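Chitinase A (Pteris ryukyuensis, PDB 4RL3) is a class III family GH18 chitinase whose catalytic domain, a TIM barrel, probably hydrolyses the O-glycosidic bonds of chitin. Local coordinates at residues I119-E124 / A154-F159; V3-I8 / L179-F184; A35-S40 / G47-Y52; S98-A103 / I138-T143. All coordinates share one frame; numbering follows the deposited sequence.

Contact 1 of 4, residues I119-E124 / A154-F159; sequences IDIDYE and ASIAPF
D120 and S155 are paired across two parallel strands, 119-123 and 154-156, whose axes diverge by only 19°. The D120 side chain swings its CG anti to the backbone N (chi1 174°), and this brings OD1 of its carboxylate to the S155 hydroxyl. Its CB already lies 3.2 Å from S155 OG, and CG too is nearest S155 OG. Beyond CG, OD1 accepts the hydroxyl proton, S155 OG to D120 OD1 being 2.7 Å; the hydroxyl comes from the anti side, 17° out of the carboxylate plane. The other oxygen, OD2, passes A157 CB at 3.8 Å and is bonded to Y7 and S78. The backbones supply the parallel ladder: S155 N to I119 O (3.0 Å), I121 N to S155 O (2.8 Å) and A157 N to I121 O (2.9 Å). One water donates to both I119 O and S155 OG, and a second joins Y123 O to A157 O. At the C-terminal ends F159 CE1 reaches E124 CB at 4.0 Å. The sequence IDIDYE matches the end of the DxxDxDxE signature of family 18, whose glutamate is the proton donor in relatives, a role E124 probably shares; an acetate ion beside D122 is consistent with a pocket here. On the opposite face I119 and I121 meet helix 131-147, and I156 packs on helix 163-173, while strand 73-81 pairs with the far side of strand 118-123.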
# COMPACT_ATOMS: atom_id res chain seq x y z
N ILE A 119 4.87 4.08 -5.91
CA ILE A 119 3.88 3.05 -6.20
C ILE A 119 3.95 1.93 -5.17
O ILE A 119 5.00 1.67 -4.58
CB ILE A 119 4.02 2.46 -7.62
CG1 ILE A 119 5.36 1.72 -7.82
CG2 ILE A 119 3.86 3.56 -8.66
CD1 ILE A 119 5.41 0.85 -9.05
N ASP A 120 2.81 1.29 -4.96
CA ASP A 120 2.64 0.17 -4.05
C ASP A 120 2.04 -0.97 -4.87
O ASP A 120 1.09 -0.76 -5.62
CB ASP A 120 1.68 0.58 -2.93
CG ASP A 120 1.32 -0.57 -2.01
OD1 ASP A 120 2.23 -1.07 -1.32
OD2 ASP A 120 0.14 -0.96 -1.97
N ILE A 121 2.60 -2.17 -4.71
CA ILE A 121 2.16 -3.34 -5.47
C ILE A 121 1.17 -4.16 -4.63
O ILE A 121 1.55 -4.73 -3.61
CB ILE A 121 3.35 -4.22 -5.88
CG1 ILE A 121 4.51 -3.39 -6.45
CG2 ILE A 121 2.89 -5.29 -6.88
CD1 ILE A 121 4.21 -2.53 -7.66
N ASP A 122 -0.08 -4.24 -5.09
CA ASP A 122 -1.15 -4.87 -4.31
C ASP A 122 -2.00 -5.80 -5.18
O ASP A 122 -3.21 -5.86 -5.01
CB ASP A 122 -2.01 -3.80 -3.63
CG ASP A 122 -2.98 -4.37 -2.60
OD1 ASP A 122 -2.64 -5.40 -1.95
OD2 ASP A 122 -4.07 -3.76 -2.42
N TYR A 123 -1.35 -6.52 -6.09
CA TYR A 123 -2.03 -7.61 -6.76
C TYR A 123 -2.18 -8.80 -5.84
O TYR A 123 -1.30 -9.07 -5.01
CB TYR A 123 -1.26 -8.05 -8.00
CG TYR A 123 -1.33 -7.06 -9.14
CD1 TYR A 123 -2.40 -7.05 -10.01
CD2 TYR A 123 -0.29 -6.16 -9.36
CE1 TYR A 123 -2.44 -6.16 -11.08
CE2 TYR A 123 -0.32 -5.26 -10.41
CZ TYR A 123 -1.40 -5.26 -11.26
OH TYR A 123 -1.41 -4.36 -12.32
N GLU A 124 -3.28 -9.53 -5.98
CA GLU A 124 -3.48 -10.74 -5.17
C GLU A 124 -4.00 -11.96 -5.91
O GLU A 124 -4.12 -13.03 -5.32
CB GLU A 124 -4.41 -10.43 -4.00
CG GLU A 124 -5.86 -10.24 -4.40
CD GLU A 124 -6.78 -10.18 -3.19
OE1 GLU A 124 -7.26 -9.07 -2.90
OE2 GLU A 124 -7.01 -11.23 -2.53
N ALA A 154 8.99 2.79 -3.37
CA ALA A 154 8.27 1.62 -3.87
C ALA A 154 7.99 0.69 -2.70
O ALA A 154 8.84 0.51 -1.82
CB ALA A 154 9.06 0.90 -4.96
N SER A 155 6.78 0.13 -2.70
CA SER A 155 6.37 -0.82 -1.68
C SER A 155 5.58 -1.97 -2.26
O SER A 155 5.10 -1.91 -3.40
CB SER A 155 5.53 -0.14 -0.59
OG SER A 155 4.37 0.50 -1.11
N ILE A 156 5.49 -3.03 -1.47
CA ILE A 156 4.68 -4.19 -1.79
C ILE A 156 3.71 -4.40 -0.64
O ILE A 156 4.02 -4.03 0.49
CB ILE A 156 5.54 -5.46 -2.05
CG1 ILE A 156 6.48 -5.75 -0.89
CG2 ILE A 156 6.33 -5.28 -3.34
CD1 ILE A 156 7.10 -7.13 -0.96
N ALA A 157 2.56 -5.01 -0.93
CA ALA A 157 1.51 -5.21 0.09
C ALA A 157 1.10 -6.69 0.23
O ALA A 157 -0.02 -7.06 -0.10
CB ALA A 157 0.31 -4.33 -0.25
N PRO A 158 2.02 -7.53 0.73
CA PRO A 158 1.73 -8.96 0.77
C PRO A 158 0.92 -9.42 1.96
O PRO A 158 0.73 -8.68 2.92
CB PRO A 158 3.12 -9.58 0.85
CG PRO A 158 3.91 -8.58 1.62
CD PRO A 158 3.40 -7.24 1.14
N PHE A 159 0.45 -10.66 1.88
CA PHE A 159 -0.10 -11.39 3.01
C PHE A 159 0.22 -12.86 2.77
O PHE A 159 0.81 -13.20 1.73
CB PHE A 159 -1.62 -11.13 3.19
CG PHE A 159 -2.45 -11.54 2.01
CD1 PHE A 159 -2.56 -10.73 0.88
CD2 PHE A 159 -3.14 -12.74 2.04
CE1 PHE A 159 -3.35 -11.14 -0.20
CE2 PHE A 159 -3.92 -13.14 0.97
CZ PHE A 159 -4.02 -12.34 -0.15
O HOH W 1 5.08 3.19 -2.13
O HOH W 2 -1.42 -8.78 -1.94

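Contact 2 of 4, residues V3-I8 / L179-F184; sequences VFREYI and LVNFQF
N181 faces R5 and Y7 from across the barrel interior, and its two amide atoms serve one partner each. Two hydrogen bonds carry the contact. R5 NH1 donates to N181 OD1 over 2.9 Å; the acceptor sits 1° out of the guanidinium plane, although the donor meets the carbonyl well to its side, at a C=O...N angle of 104°. N181 ND2 donates to Y7 OH, also over 2.9 Å and with an N-H...O angle of 161°, the two side chains meeting tip to tip. These opposite roles fix which amide end is oxygen and which nitrogen, since NH1 can only donate. Both anchors are themselves held: Y7 OH also serves D120, while R5 NH1 is bonded to S155 and R5 NE to H29. Van der Waals contact makes up the rest. L179 CD1 lies over the centre of one guanidinium face, 3.7 Å from R5 CZ, and the same methyl meets V3 CG1 at 4.2 Å. The nearest paired CA atoms, R5 and N181, are 8.9 Å apart, so side chains alone bridge the two segments. An acetate ion, probably from the crystallisation liquor, is bound beside Y7, consistent with a pocket. Inward-pointing side chains that interlock through a polar core between non-adjacent strands are characteristic of a TIM barrel interior.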
# COMPACT_ATOMS: atom_id res chain seq x y z
N VAL A 3 7.60 5.92 9.76
CA VAL A 3 6.70 6.00 8.60
C VAL A 3 5.26 5.66 8.98
O VAL A 3 5.00 4.64 9.62
CB VAL A 3 7.18 5.08 7.48
CG1 VAL A 3 6.20 5.04 6.31
CG2 VAL A 3 8.56 5.51 7.01
N PHE A 4 4.32 6.52 8.61
CA PHE A 4 2.91 6.21 8.75
C PHE A 4 2.28 6.30 7.37
O PHE A 4 2.50 7.29 6.67
CB PHE A 4 2.20 7.17 9.71
CG PHE A 4 0.73 6.94 9.74
CD1 PHE A 4 0.21 5.84 10.43
CD2 PHE A 4 -0.15 7.75 9.03
CE1 PHE A 4 -1.14 5.58 10.43
CE2 PHE A 4 -1.50 7.49 9.03
CZ PHE A 4 -1.99 6.40 9.73
N ARG A 5 1.51 5.29 6.99
CA ARG A 5 0.84 5.30 5.67
C ARG A 5 -0.65 5.00 5.79
O ARG A 5 -1.07 4.24 6.66
CB ARG A 5 1.49 4.30 4.71
CG ARG A 5 2.98 4.09 4.95
CD ARG A 5 3.61 3.20 3.91
NE ARG A 5 3.88 3.91 2.66
CZ ARG A 5 4.11 3.31 1.49
NH1 ARG A 5 4.06 2.00 1.38
NH2 ARG A 5 4.35 4.06 0.42
N GLU A 6 -1.43 5.64 4.91
CA GLU A 6 -2.88 5.57 4.92
C GLU A 6 -3.38 5.31 3.50
O GLU A 6 -3.25 6.17 2.62
CB GLU A 6 -3.46 6.90 5.43
CG GLU A 6 -4.98 6.96 5.58
CD GLU A 6 -5.48 6.41 6.91
OE1 GLU A 6 -4.68 5.87 7.69
OE2 GLU A 6 -6.70 6.52 7.14
N TYR A 7 -3.96 4.13 3.26
CA TYR A 7 -4.66 3.89 2.00
C TYR A 7 -5.92 4.74 1.93
O TYR A 7 -6.59 4.96 2.95
CB TYR A 7 -5.03 2.41 1.82
CG TYR A 7 -3.87 1.49 1.48
CD1 TYR A 7 -3.03 0.98 2.48
CD2 TYR A 7 -3.61 1.14 0.17
CE1 TYR A 7 -1.98 0.15 2.17
CE2 TYR A 7 -2.55 0.28 -0.15
CZ TYR A 7 -1.74 -0.20 0.86
OH TYR A 7 -0.68 -1.04 0.57
N ILE A 8 -6.24 5.24 0.73
CA ILE A 8 -7.41 6.08 0.54
C ILE A 8 -7.93 6.07 -0.89
O ILE A 8 -7.15 6.11 -1.84
CB ILE A 8 -7.10 7.53 0.98
CG1 ILE A 8 -8.33 8.45 0.86
CG2 ILE A 8 -5.93 8.12 0.19
CD1 ILE A 8 -8.18 9.74 1.62
N LEU A 179 9.68 -0.42 1.23
CA LEU A 179 8.75 -0.72 2.33
C LEU A 179 7.89 -1.93 2.00
O LEU A 179 7.49 -2.12 0.85
CB LEU A 179 7.84 0.48 2.61
CG LEU A 179 8.50 1.78 3.05
CD1 LEU A 179 7.52 2.93 2.95
CD2 LEU A 179 9.06 1.65 4.46
N VAL A 180 7.65 -2.74 3.02
CA VAL A 180 6.79 -3.90 2.92
C VAL A 180 5.55 -3.62 3.76
O VAL A 180 5.60 -3.62 5.00
CB VAL A 180 7.51 -5.20 3.37
CG1 VAL A 180 6.56 -6.39 3.26
CG2 VAL A 180 8.76 -5.42 2.52
N ASN A 181 4.44 -3.35 3.07
CA ASN A 181 3.13 -3.12 3.69
C ASN A 181 2.46 -4.48 3.97
O ASN A 181 1.48 -4.84 3.32
CB ASN A 181 2.19 -2.31 2.77
CG ASN A 181 2.56 -0.83 2.64
OD1 ASN A 181 3.64 -0.36 3.05
ND2 ASN A 181 1.66 -0.10 2.03
N PHE A 182 3.00 -5.25 4.91
CA PHE A 182 2.45 -6.56 5.18
C PHE A 182 1.06 -6.39 5.80
O PHE A 182 0.89 -5.61 6.73
CB PHE A 182 3.35 -7.39 6.09
CG PHE A 182 2.95 -8.83 6.18
CD1 PHE A 182 1.93 -9.21 7.04
CD2 PHE A 182 3.54 -9.78 5.38
CE1 PHE A 182 1.52 -10.52 7.11
CE2 PHE A 182 3.12 -11.10 5.44
CZ PHE A 182 2.12 -11.47 6.31
N GLN A 183 0.07 -7.09 5.26
CA GLN A 183 -1.31 -6.94 5.70
C GLN A 183 -1.63 -7.81 6.92
O GLN A 183 -2.11 -8.94 6.79
CB GLN A 183 -2.26 -7.31 4.57
CG GLN A 183 -2.11 -6.46 3.32
CD GLN A 183 -3.12 -6.85 2.25
OE1 GLN A 183 -4.24 -7.24 2.55
NE2 GLN A 183 -2.70 -6.76 1.00
N PHE A 184 -1.41 -7.27 8.11
CA PHE A 184 -1.63 -8.03 9.35
C PHE A 184 -3.10 -8.18 9.70
O PHE A 184 -3.46 -9.03 10.53
CB PHE A 184 -0.83 -7.41 10.50
CG PHE A 184 0.64 -7.65 10.39
CD1 PHE A 184 1.19 -8.89 10.74
CD2 PHE A 184 1.49 -6.68 9.88
CE1 PHE A 184 2.55 -9.12 10.61
CE2 PHE A 184 2.85 -6.90 9.77
CZ PHE A 184 3.39 -8.13 10.12

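Contact 3 of 4, residues A35-S40 / G47-Y52; sequences AIDYTS and GVFNIY
F49 lies flat against D37 in the tightly packed part of the antiparallel pairing of strands 27-36 and 50-51. D37 CB sits over the ring centre, 3.9 Å from the centroid and 7° off its normal, while the carboxylate stacks alongside with its plane 26° from the ring. F49 CD1 also touches A35 CB at 4.0 Å. Next to it, I36 and N50 form a hydrogen-bonded pair, I36 N to N50 O at 2.9 Å and N50 N to I36 O at 2.8 Å. The I36 and Y52 side chains cross at about a right angle, I36 CB 3.6 Å from Y52 CD2. Toward solvent the contact thins: V48 and S40 are exposed, and T39 and N50 partly so. Bordering this side, the carbonyl of the buried Y38 is gripped twice, its O lying 3.0 Å from N50 ND2 and 2.7 Å from Y52 OH. Both donors stand well out of the carbonyl plane, on opposite faces. At the buried end, D37 OD1 and OD2 bind Y123 and W99, and G47 N adds a weak bond to OD2. The chemistry implies a fixed return of the chain after barrel strand 27-36, anchored by a carboxylate held by its neighbours and by a carbonyl that accepts two hydrogen bonds.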
# COMPACT_ATOMS: atom_id res chain seq x y z
N ALA A 35 -4.90 2.15 -8.87
CA ALA A 35 -4.72 2.16 -10.32
C ALA A 35 -4.76 0.71 -10.76
O ALA A 35 -4.17 -0.16 -10.12
CB ALA A 35 -3.40 2.82 -10.71
N ILE A 36 -5.50 0.42 -11.83
CA ILE A 36 -5.64 -0.94 -12.31
C ILE A 36 -5.51 -0.93 -13.82
O ILE A 36 -6.10 -0.07 -14.50
CB ILE A 36 -7.01 -1.54 -11.92
CG1 ILE A 36 -7.36 -1.22 -10.46
CG2 ILE A 36 -7.02 -3.05 -12.16
CD1 ILE A 36 -8.75 -1.61 -10.05
N ASP A 37 -4.77 -1.91 -14.34
CA ASP A 37 -4.58 -2.07 -15.78
C ASP A 37 -5.72 -2.91 -16.36
O ASP A 37 -5.50 -3.96 -16.97
CB ASP A 37 -3.19 -2.66 -16.09
CG ASP A 37 -2.91 -3.98 -15.38
OD1 ASP A 37 -3.32 -4.17 -14.21
OD2 ASP A 37 -2.26 -4.86 -15.99
N TYR A 38 -6.93 -2.40 -16.16
CA TYR A 38 -8.16 -3.01 -16.65
C TYR A 38 -9.11 -1.91 -17.09
O TYR A 38 -9.06 -0.78 -16.59
CB TYR A 38 -8.84 -3.80 -15.54
CG TYR A 38 -8.43 -5.25 -15.42
CD1 TYR A 38 -7.21 -5.62 -14.86
CD2 TYR A 38 -9.27 -6.26 -15.86
CE1 TYR A 38 -6.85 -6.96 -14.74
CE2 TYR A 38 -8.91 -7.60 -15.75
CZ TYR A 38 -7.70 -7.95 -15.19
OH TYR A 38 -7.34 -9.28 -15.09
N THR A 39 -10.02 -2.26 -17.99
CA THR A 39 -11.11 -1.36 -18.35
C THR A 39 -12.24 -1.53 -17.35
O THR A 39 -12.28 -2.51 -16.59
CB THR A 39 -11.67 -1.69 -19.74
OG1 THR A 39 -12.34 -2.96 -19.70
CG2 THR A 39 -10.56 -1.71 -20.78
N SER A 40 -13.19 -0.60 -17.39
CA SER A 40 -14.34 -0.66 -16.49
C SER A 40 -15.23 -1.88 -16.76
O SER A 40 -16.01 -2.27 -15.89
CB SER A 40 -15.17 0.62 -16.59
OG SER A 40 -15.69 0.79 -17.89
N GLY A 47 -1.12 -3.70 -18.94
CA GLY A 47 -0.28 -2.76 -18.23
C GLY A 47 -0.57 -1.29 -18.47
O GLY A 47 0.19 -0.44 -18.01
N VAL A 48 -1.63 -0.95 -19.20
CA VAL A 48 -2.00 0.46 -19.36
C VAL A 48 -2.93 0.81 -18.20
O VAL A 48 -4.09 0.39 -18.15
CB VAL A 48 -2.67 0.77 -20.72
CG1 VAL A 48 -2.99 2.25 -20.80
CG2 VAL A 48 -1.76 0.39 -21.88
N PHE A 49 -2.39 1.53 -17.22
CA PHE A 49 -3.11 1.76 -15.96
C PHE A 49 -4.19 2.84 -16.05
O PHE A 49 -3.95 3.93 -16.57
CB PHE A 49 -2.13 2.05 -14.83
CG PHE A 49 -1.48 0.81 -14.32
CD1 PHE A 49 -2.08 0.09 -13.29
CD2 PHE A 49 -0.34 0.30 -14.91
CE1 PHE A 49 -1.52 -1.10 -12.82
CE2 PHE A 49 0.23 -0.88 -14.46
CZ PHE A 49 -0.36 -1.58 -13.42
N ASN A 50 -5.36 2.48 -15.53
CA ASN A 50 -6.51 3.36 -15.39
C ASN A 50 -6.77 3.68 -13.93
O ASN A 50 -6.30 2.97 -13.03
CB ASN A 50 -7.75 2.70 -15.99
CG ASN A 50 -7.73 2.69 -17.50
OD1 ASN A 50 -7.51 3.73 -18.12
ND2 ASN A 50 -7.96 1.54 -18.10
N ILE A 51 -7.53 4.74 -13.70
CA ILE A 51 -7.79 5.27 -12.37
C ILE A 51 -9.07 4.68 -11.78
O ILE A 51 -10.15 4.88 -12.33
CB ILE A 51 -7.90 6.80 -12.42
CG1 ILE A 51 -6.56 7.40 -12.86
CG2 ILE A 51 -8.33 7.36 -11.06
CD1 ILE A 51 -6.61 8.88 -13.17
N TYR A 52 -8.92 4.01 -10.64
CA TYR A 52 -10.06 3.47 -9.89
C TYR A 52 -10.00 3.88 -8.42
O TYR A 52 -10.27 3.09 -7.53
CB TYR A 52 -10.18 1.96 -10.08
CG TYR A 52 -10.43 1.60 -11.53
CD1 TYR A 52 -11.69 1.75 -12.11
CD2 TYR A 52 -9.39 1.13 -12.33
CE1 TYR A 52 -11.90 1.43 -13.44
CE2 TYR A 52 -9.59 0.81 -13.65
CZ TYR A 52 -10.85 0.96 -14.20
OH TYR A 52 -11.05 0.64 -15.53

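Contact 4 of 4, residues S98-A103 / I138-T143; sequences SWVANA and IGQLIT
Two neighbouring outer helices of the barrel, 96-114 and 131-147, meet where W99, V100 and A103 face I138, Q140 and L141. The short helix axes approach to 9.4 Å, and the nearest CA pair, V100 and L141, is 5.9 Å apart. L141 is the central side chain. Its CG is anti to the backbone N (chi1 170°), and the fork beyond it sends one methyl to each of two partners: CD1 to A103 CB at 3.8 Å and CD2 to W99 CH2 at 4.0 Å. The same far corner of the indole, CH2, meets I138 CD1 at 3.8 Å. A103 CB in turn lies above one indole face, offset toward its rim, so W99 is supported from its own helix as well. The benzene end of W99 makes this contact, while NE1 is bonded to D37. On the outer side V100 CG2 packs against Q140 CB at 3.9 Å, the two side chains crossing at about a right angle; Q140 NE2 turns back to S136 in its own helix. Beneath, I138 and L141 reach I121 and I119 of strand 118-123. Helices running the same way, here crossing at 32°, with an apolar seam laid over the strand between them typify the outer layer of a TIM barrel.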
# COMPACT_ATOMS: atom_id res chain seq x y z
N SER A 98 6.00 -6.08 -23.22
CA SER A 98 4.93 -5.14 -23.58
C SER A 98 4.19 -4.65 -22.33
O SER A 98 3.84 -3.47 -22.25
CB SER A 98 3.96 -5.72 -24.61
OG SER A 98 3.26 -6.86 -24.14
N TRP A 99 3.98 -5.54 -21.36
CA TRP A 99 3.34 -5.12 -20.10
C TRP A 99 4.23 -4.07 -19.41
O TRP A 99 3.75 -3.01 -18.99
CB TRP A 99 3.06 -6.33 -19.18
CG TRP A 99 2.19 -5.96 -17.99
CD1 TRP A 99 0.84 -6.09 -17.90
CD2 TRP A 99 2.63 -5.35 -16.76
NE1 TRP A 99 0.40 -5.60 -16.69
CE2 TRP A 99 1.47 -5.14 -15.98
CE3 TRP A 99 3.87 -4.98 -16.25
CZ2 TRP A 99 1.52 -4.57 -14.71
CZ3 TRP A 99 3.92 -4.40 -14.98
CH2 TRP A 99 2.76 -4.21 -14.22
N VAL A 100 5.52 -4.37 -19.30
CA VAL A 100 6.44 -3.46 -18.63
C VAL A 100 6.47 -2.10 -19.33
O VAL A 100 6.42 -1.07 -18.67
CB VAL A 100 7.85 -4.07 -18.54
CG1 VAL A 100 8.88 -3.02 -18.13
CG2 VAL A 100 7.85 -5.25 -17.56
N ALA A 101 6.53 -2.09 -20.67
CA ALA A 101 6.59 -0.82 -21.38
C ALA A 101 5.34 0.02 -21.13
O ALA A 101 5.41 1.23 -20.92
CB ALA A 101 6.83 -1.03 -22.87
N ASN A 102 4.19 -0.64 -21.15
CA ASN A 102 2.93 0.05 -20.86
C ASN A 102 2.80 0.50 -19.41
O ASN A 102 2.24 1.57 -19.14
CB ASN A 102 1.75 -0.84 -21.23
CG ASN A 102 1.43 -0.81 -22.71
OD1 ASN A 102 1.65 0.20 -23.39
ND2 ASN A 102 0.88 -1.90 -23.22
N ALA A 103 3.30 -0.31 -18.49
CA ALA A 103 3.19 -0.00 -17.07
C ALA A 103 4.09 1.17 -16.69
O ALA A 103 3.66 2.11 -16.01
CB ALA A 103 3.53 -1.23 -16.24
N ILE A 138 6.92 -6.83 -12.38
CA ILE A 138 6.91 -5.85 -11.30
C ILE A 138 8.32 -5.38 -10.95
O ILE A 138 8.54 -4.19 -10.71
CB ILE A 138 6.22 -6.41 -10.04
CG1 ILE A 138 4.75 -6.74 -10.32
CG2 ILE A 138 6.35 -5.44 -8.87
CD1 ILE A 138 3.92 -5.59 -10.83
N GLY A 139 9.27 -6.31 -10.92
CA GLY A 139 10.65 -5.94 -10.62
C GLY A 139 11.19 -4.95 -11.63
O GLY A 139 11.84 -3.95 -11.28
N GLN A 140 10.92 -5.20 -12.90
CA GLN A 140 11.34 -4.29 -13.97
C GLN A 140 10.64 -2.94 -13.87
O GLN A 140 11.25 -1.90 -14.06
CB GLN A 140 11.07 -4.90 -15.34
CG GLN A 140 12.01 -6.02 -15.71
CD GLN A 140 11.79 -6.46 -17.14
OE1 GLN A 140 12.07 -5.71 -18.07
NE2 GLN A 140 11.26 -7.66 -17.33
N LEU A 141 9.34 -2.96 -13.58
CA LEU A 141 8.56 -1.73 -13.41
C LEU A 141 9.18 -0.85 -12.32
O LEU A 141 9.44 0.33 -12.53
CB LEU A 141 7.11 -2.07 -13.07
CG LEU A 141 6.21 -0.93 -12.62
CD1 LEU A 141 6.09 0.13 -13.71
CD2 LEU A 141 4.85 -1.46 -12.23
N ILE A 142 9.42 -1.45 -11.15
CA ILE A 142 9.97 -0.68 -10.03
C ILE A 142 11.38 -0.18 -10.34
O ILE A 142 11.72 0.98 -10.08
CB ILE A 142 9.97 -1.50 -8.73
CG1 ILE A 142 8.55 -1.79 -8.28
CG2 ILE A 142 10.72 -0.76 -7.64
CD1 ILE A 142 8.45 -2.83 -7.18
N THR A 143 12.19 -1.05 -10.92
CA THR A 143 13.58 -0.74 -11.22
C THR A 143 13.65 0.42 -12.21
O THR A 143 14.43 1.36 -12.02
CB THR A 143 14.31 -1.98 -11.78
OG1 THR A 143 14.36 -2.99 -10.76
CG2 THR A 143 15.72 -1.64 -12.23

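Overall arrangement
The centres of contacts 1 and 2 lie about 6 and 5 Å from the chain centre, those of 3 and 4 about 16 and 18 Å. Contacts 1, 2 and 4 are buried, contact 4 between outer helices, and contact 3 only partly. Chemistry follows place: polar side chains dominate the barrel interior in contact 2, contact 1 adds a parallel backbone ladder, contact 3 mixes an antiparallel pair with stacking, and contact 4 is mostly apolar packing without hydrogen bonds between its helix segments. The first three reach the same sheet, where neighbouring strands 153-156 and 179-180 tie contact 1 to contact 2. Y123, D37 and W99 connect contacts 1, 3 and 4, while contact 2 touches neither 3 nor 4.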